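PDB 2XTS: sulfite dehydrogenase from Paracoccus pantotrophus, which oxidises protein-bound sulfane sulfur at a molybdenum cofactor, as the molybdenum-carrying subunit of the sulfane dehydrogenase SoxCD, working with a haem c cytochrome partner. Local coordinates for the interface of chains A and B. Coordinates in Å, arbitrary orientation; residue numbers count along the deposited sequence, not the author numbering. Chains: chain A, Sulfite dehydrogenase; chain B, Cytochrome.

Contact 1: the interface of chains A and B. Residues chain A 42, 44, 132-133; chain B 183-185.
A loop close to the C-terminal end of the cytochrome, B:Val183 to B:Pro185, lies against the molybdenum subunit between the short 3-10 helix 43-45 and the loop of A:Gln132 and A:Leu133. The indole NE1 of A:Trp44 gives its hydrogen to the backbone carbonyl O of B:Val183 at 2.9 Å. The acceptor lies at the edge of the ring, 11° out of its plane, while NE1 is tilted 18° from the carbonyl plane. Chi1 (70°) places the indole between its own backbone N and carbonyl carbon, and the ring's turn about chi2 presents the NE1 edge to chain B. CG2 of B:Val183 lies off the ring plane beside the rim, 3.7 Å from CZ2 of A:Trp44. Replacing the tryptophan by a phenylalanine would probably leave the B:Val183 carbonyl without this donor and weaken the hold on the valine methyl. Farther along the loop, CD of B:Pro185 rests on CG2 of A:Val42 at 3.9 Å, the two side chains crossing nearly at right angles. A water completes the patch: it lies 2.8 Å from the A:Gln132 backbone O, 2.9 Å from the B:Val183 backbone N and 2.8 Å from the B:Thr184 hydroxyl OG1.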
# COMPACT_ATOMS: atom_id res chain seq x y z
N VAL A 42 11.20 18.34 10.91
CA VAL A 42 11.46 19.23 12.05
C VAL A 42 12.94 19.60 11.99
O VAL A 42 13.82 18.83 12.38
CB VAL A 42 11.12 18.55 13.41
CG1 VAL A 42 11.37 19.52 14.58
CG2 VAL A 42 9.70 18.02 13.45
N TRP A 44 15.08 21.53 13.60
CA TRP A 44 15.96 21.65 14.76
C TRP A 44 16.50 20.32 15.30
O TRP A 44 17.44 20.29 16.10
CB TRP A 44 15.33 22.48 15.89
CG TRP A 44 14.16 21.88 16.64
CD1 TRP A 44 12.81 22.13 16.42
CD2 TRP A 44 14.21 21.01 17.77
NE1 TRP A 44 12.05 21.44 17.33
CE2 TRP A 44 12.88 20.75 18.18
CE3 TRP A 44 15.26 20.42 18.49
CZ2 TRP A 44 12.57 19.92 19.25
CZ3 TRP A 44 14.95 19.60 19.57
CH2 TRP A 44 13.61 19.35 19.93
N GLN A 132 7.45 17.43 24.34
CA GLN A 132 8.13 18.45 23.54
C GLN A 132 7.39 18.77 22.24
O GLN A 132 7.17 19.92 21.96
CB GLN A 132 9.58 18.05 23.24
CG GLN A 132 10.46 17.96 24.50
CD GLN A 132 11.94 18.07 24.23
OE1 GLN A 132 12.39 18.00 23.09
NE2 GLN A 132 12.72 18.23 25.29
N LEU A 133 7.01 17.76 21.46
CA LEU A 133 6.42 18.01 20.14
C LEU A 133 4.92 17.73 20.16
O LEU A 133 4.44 16.93 20.94
CB LEU A 133 7.13 17.19 19.03
CG LEU A 133 8.61 17.52 18.76
CD1 LEU A 133 9.20 16.55 17.80
CD2 LEU A 133 8.77 18.91 18.22
N VAL B 183 7.75 24.34 19.76
CA VAL B 183 8.84 24.07 18.84
C VAL B 183 8.47 23.03 17.74
O VAL B 183 9.33 22.43 17.11
CB VAL B 183 10.12 23.62 19.55
CG1 VAL B 183 10.63 24.72 20.45
CG2 VAL B 183 9.89 22.31 20.29
N THR B 184 7.19 22.84 17.51
CA THR B 184 6.68 22.00 16.45
C THR B 184 6.39 22.85 15.21
O THR B 184 5.89 23.96 15.33
CB THR B 184 5.39 21.32 16.93
OG1 THR B 184 5.63 20.64 18.17
CG2 THR B 184 4.88 20.32 15.93
N PRO B 185 6.68 22.33 14.00
CA PRO B 185 6.27 23.10 12.84
C PRO B 185 4.77 23.38 12.88
O PRO B 185 4.02 22.60 13.45
CB PRO B 185 6.58 22.16 11.67
CG PRO B 185 7.48 21.09 12.22
CD PRO B 185 7.31 21.05 13.67
O HOH W 1 6.07 22.07 20.57

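Contact 2: the interface of chains A and B. Residues chain A 256, 358, 361-362; chain B 151, 154-155, 159.
Extended from CG to NE, with chi1 -65° in A:Arg256 and -60° in A:Arg362, two arginines bring their guanidinium groups to one carboxylate of the cytochrome, that of B:Glu155, and each forms a salt bridge with it. A:Arg362 grips it side-on: NE binds OE2 of B:Glu155 at 2.8 Å and NH2 binds OE1 at 2.8 Å, each oxygen using its syn lone pair. Both bonds are nearly straight and the two flat groups are close to coplanar. A:Arg256 comes end-on instead, NH1 and NH2 both bonding OE2 of B:Glu155, 2.9 and 2.8 Å away, each bond bent because they share one acceptor. That oxygen lies in the guanidinium plane of A:Arg256, yet it is approached from above the carboxylate plane. OE2 thus accepts from three N-H groups, a pairing that is likely to hold the glutamate charged and fixed in rotation. NH2 of A:Arg256 also hydrogen-bonds the hydroxyl OG1 of B:Thr154 at 3.1 Å, and CG of B:Arg151 sits above one face of this guanidinium, near the rim. Apolar contacts flank the charges: CD1 of A:Ile361 meets CZ of B:Phe159 at 4.0 Å, and CD2 of A:Leu358 touches CE2 of that ring at 4.0 Å. Within its own chain, this leucine methyl sits over the rim of the A:Arg362 guanidinium, helping to position it. The site joins helix 355-362 and strand 255-257 of chain A to the cytochrome's short helices 151-154 and 156-159, with B:Glu155 between them.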
# COMPACT_ATOMS: atom_id res chain seq x y z
N ARG A 256 23.78 0.36 27.57
CA ARG A 256 23.43 -0.86 26.87
C ARG A 256 23.87 -0.78 25.41
O ARG A 256 23.66 0.26 24.77
CB ARG A 256 21.93 -1.12 26.92
CG ARG A 256 21.37 -1.38 28.28
CD ARG A 256 19.87 -1.39 28.24
NE ARG A 256 19.24 -1.79 29.49
CZ ARG A 256 17.96 -1.56 29.78
NH1 ARG A 256 17.20 -0.91 28.92
NH2 ARG A 256 17.44 -1.98 30.92
N LEU A 358 9.64 3.39 32.87
CA LEU A 358 10.89 3.30 32.10
C LEU A 358 12.01 4.13 32.70
O LEU A 358 13.12 3.63 32.88
CB LEU A 358 10.66 3.71 30.66
CG LEU A 358 9.94 2.67 29.79
CD1 LEU A 358 9.45 3.36 28.52
CD2 LEU A 358 10.85 1.54 29.46
N ILE A 361 14.04 2.98 35.77
CA ILE A 361 15.11 2.02 35.49
C ILE A 361 16.24 2.64 34.68
O ILE A 361 17.41 2.39 34.94
CB ILE A 361 14.54 0.79 34.76
CG1 ILE A 361 13.51 0.09 35.66
CG2 ILE A 361 15.66 -0.18 34.37
CD1 ILE A 361 12.75 -1.00 35.00
N ARG A 362 15.89 3.43 33.67
CA ARG A 362 16.87 3.91 32.69
C ARG A 362 17.34 5.33 32.85
O ARG A 362 18.27 5.73 32.18
CB ARG A 362 16.26 3.83 31.30
CG ARG A 362 15.85 2.45 30.87
CD ARG A 362 15.23 2.50 29.52
NE ARG A 362 14.62 1.29 29.06
CZ ARG A 362 14.12 1.16 27.85
NH1 ARG A 362 14.24 2.17 26.97
NH2 ARG A 362 13.47 0.06 27.52
N ARG B 151 17.47 -6.14 29.00
CA ARG B 151 16.05 -5.95 29.26
C ARG B 151 15.38 -7.24 29.69
O ARG B 151 14.47 -7.20 30.50
CB ARG B 151 15.37 -5.40 28.02
CG ARG B 151 15.64 -3.94 27.83
CD ARG B 151 14.97 -3.41 26.55
NE ARG B 151 15.69 -3.86 25.36
CZ ARG B 151 15.31 -3.64 24.11
NH1 ARG B 151 14.18 -2.96 23.90
NH2 ARG B 151 16.07 -4.04 23.10
N THR B 154 16.07 -7.14 33.47
CA THR B 154 15.82 -5.93 34.23
C THR B 154 14.48 -5.23 33.92
O THR B 154 14.07 -4.35 34.68
CB THR B 154 16.95 -4.92 34.00
OG1 THR B 154 17.02 -4.60 32.59
CG2 THR B 154 18.28 -5.47 34.49
N GLU B 155 13.82 -5.60 32.82
CA GLU B 155 12.55 -4.97 32.45
C GLU B 155 11.43 -5.98 32.16
O GLU B 155 10.34 -5.85 32.68
CB GLU B 155 12.73 -4.01 31.26
CG GLU B 155 13.70 -2.89 31.56
CD GLU B 155 13.82 -1.86 30.46
OE1 GLU B 155 12.94 -1.78 29.59
OE2 GLU B 155 14.80 -1.08 30.54
N PHE B 159 7.58 -5.91 33.64
CA PHE B 159 6.55 -5.38 32.78
C PHE B 159 5.61 -6.47 32.27
O PHE B 159 4.63 -6.17 31.62
CB PHE B 159 7.16 -4.61 31.60
CG PHE B 159 8.00 -3.42 31.99
CD1 PHE B 159 7.85 -2.77 33.22
CD2 PHE B 159 8.92 -2.91 31.09
CE1 PHE B 159 8.63 -1.68 33.55
CE2 PHE B 159 9.69 -1.79 31.41
CZ PHE B 159 9.55 -1.19 32.66

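Contact 3: the interface of chains A and B. Residues chain A 233-236; chain B 22, 24, 26.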
# COMPACT_ATOMS: atom_id res chain seq x y z
N TYR A 233 31.88 -12.55 9.88
CA TYR A 233 33.01 -12.39 10.79
C TYR A 233 32.81 -13.28 12.02
O TYR A 233 31.71 -13.81 12.27
CB TYR A 233 33.15 -10.89 11.19
CG TYR A 233 33.37 -9.96 10.03
CD1 TYR A 233 34.59 -9.84 9.43
CD2 TYR A 233 32.36 -9.18 9.56
CE1 TYR A 233 34.79 -9.00 8.35
CE2 TYR A 233 32.55 -8.34 8.49
CZ TYR A 233 33.76 -8.23 7.89
OH TYR A 233 33.89 -7.38 6.82
N ASP A 234 33.87 -13.42 12.81
CA ASP A 234 33.84 -14.24 14.02
C ASP A 234 33.42 -13.46 15.26
O ASP A 234 33.22 -14.04 16.31
CB ASP A 234 35.17 -15.00 14.23
CG ASP A 234 36.37 -14.08 14.46
OD1 ASP A 234 36.23 -12.83 14.44
OD2 ASP A 234 37.47 -14.64 14.66
N LYS A 235 33.24 -12.16 15.09
CA LYS A 235 32.85 -11.25 16.18
C LYS A 235 32.15 -10.04 15.60
O LYS A 235 32.25 -9.81 14.41
CB LYS A 235 34.05 -10.78 17.00
CG LYS A 235 35.13 -10.13 16.23
CD LYS A 235 36.33 -9.81 17.11
CE LYS A 235 36.89 -11.05 17.83
NZ LYS A 235 38.28 -10.92 18.40
N ALA A 236 31.46 -9.28 16.44
CA ALA A 236 30.78 -8.09 16.01
C ALA A 236 31.82 -7.07 15.55
O ALA A 236 32.91 -6.98 16.12
CB ALA A 236 29.94 -7.53 17.15
N LEU B 22 37.69 -4.43 12.89
CA LEU B 22 37.10 -4.94 14.12
C LEU B 22 37.96 -4.53 15.33
O LEU B 22 39.09 -4.13 15.15
CB LEU B 22 36.91 -6.45 14.01
CG LEU B 22 35.85 -6.85 12.94
CD1 LEU B 22 36.41 -6.89 11.54
CD2 LEU B 22 35.14 -8.16 13.28
N ASP B 24 39.68 -5.91 17.57
CA ASP B 24 40.96 -6.61 17.70
C ASP B 24 41.96 -6.31 16.59
O ASP B 24 43.04 -6.92 16.55
CB ASP B 24 40.69 -8.13 17.79
CG ASP B 24 40.10 -8.72 16.50
OD1 ASP B 24 39.83 -7.97 15.54
OD2 ASP B 24 39.94 -9.96 16.45
N GLN B 26 41.50 -6.80 13.26
CA GLN B 26 41.20 -7.45 11.99
C GLN B 26 40.73 -6.35 11.02
O GLN B 26 39.87 -5.55 11.36
CB GLN B 26 40.07 -8.47 12.12
CG GLN B 26 40.37 -9.78 12.85
CD GLN B 26 39.12 -10.67 12.86
OE1 GLN B 26 38.55 -10.98 11.81
NE2 GLN B 26 38.66 -11.03 14.06
O HOH W 2 36.37 -12.66 11.19
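Across this contact the ammonium NZ of A:Lys235 forms a salt bridge with the carboxylate OD2 of B:Asp24 at 2.7 Å, reaching it from above the carboxylate plane. Beside it the side-chain amide of B:Gln26 spans the two chains. Its NE2 gives an almost straight hydrogen bond to OD1 of A:Asp234 at 3.1 Å, with amide and carboxylate planes turned 82° apart. Alongside the polar groups, CD2 of B:Leu22 packs on CG of A:Lys235 at 3.6 Å and also touches CB of A:Tyr233. The second shell sets these groups in place. NE2 of B:Gln26 also bonds OD2 of B:Asp24 at 2.9 Å, on its syn lone pair, and the B:Gln26 backbone N holds the other oxygen, OD1. The amide nitrogen therefore serves a carboxylate on each chain, which is likely to ease the closeness of two acidic groups. A bend in the lysine chain at chi3 (56°) carries NZ round to B:Asp24. A water 2.8 Å from OE1 of B:Gln26 and 3.1 Å from the backbone N of A:Asp234 probably helps fix which way the amide faces. For SoxCD, the site fastens an early cytochrome loop to the end of strand 227-233 and the loop that follows, probably helping hold the subunits together.

The three patches share no residue, and the cytochrome reaches them with separate stretches of its chain. Contact 2 lies about 28 Å from contact 1 and about 28 Å from contact 3, measured between the centres of their C-alpha atoms, whereas contacts 1 and 3 stand about 40 Å apart. Contact 3 uses an early loop of chain B, while contacts 1 and 2 use its later part, beyond helix 107-120. The cytochrome thus holds the molybdenum subunit by charge at contacts 2 and 3 and by an indole-to-backbone hydrogen bond, a water and apolar contacts at contact 1, which likely keeps the SoxCD subunits in a fixed relation.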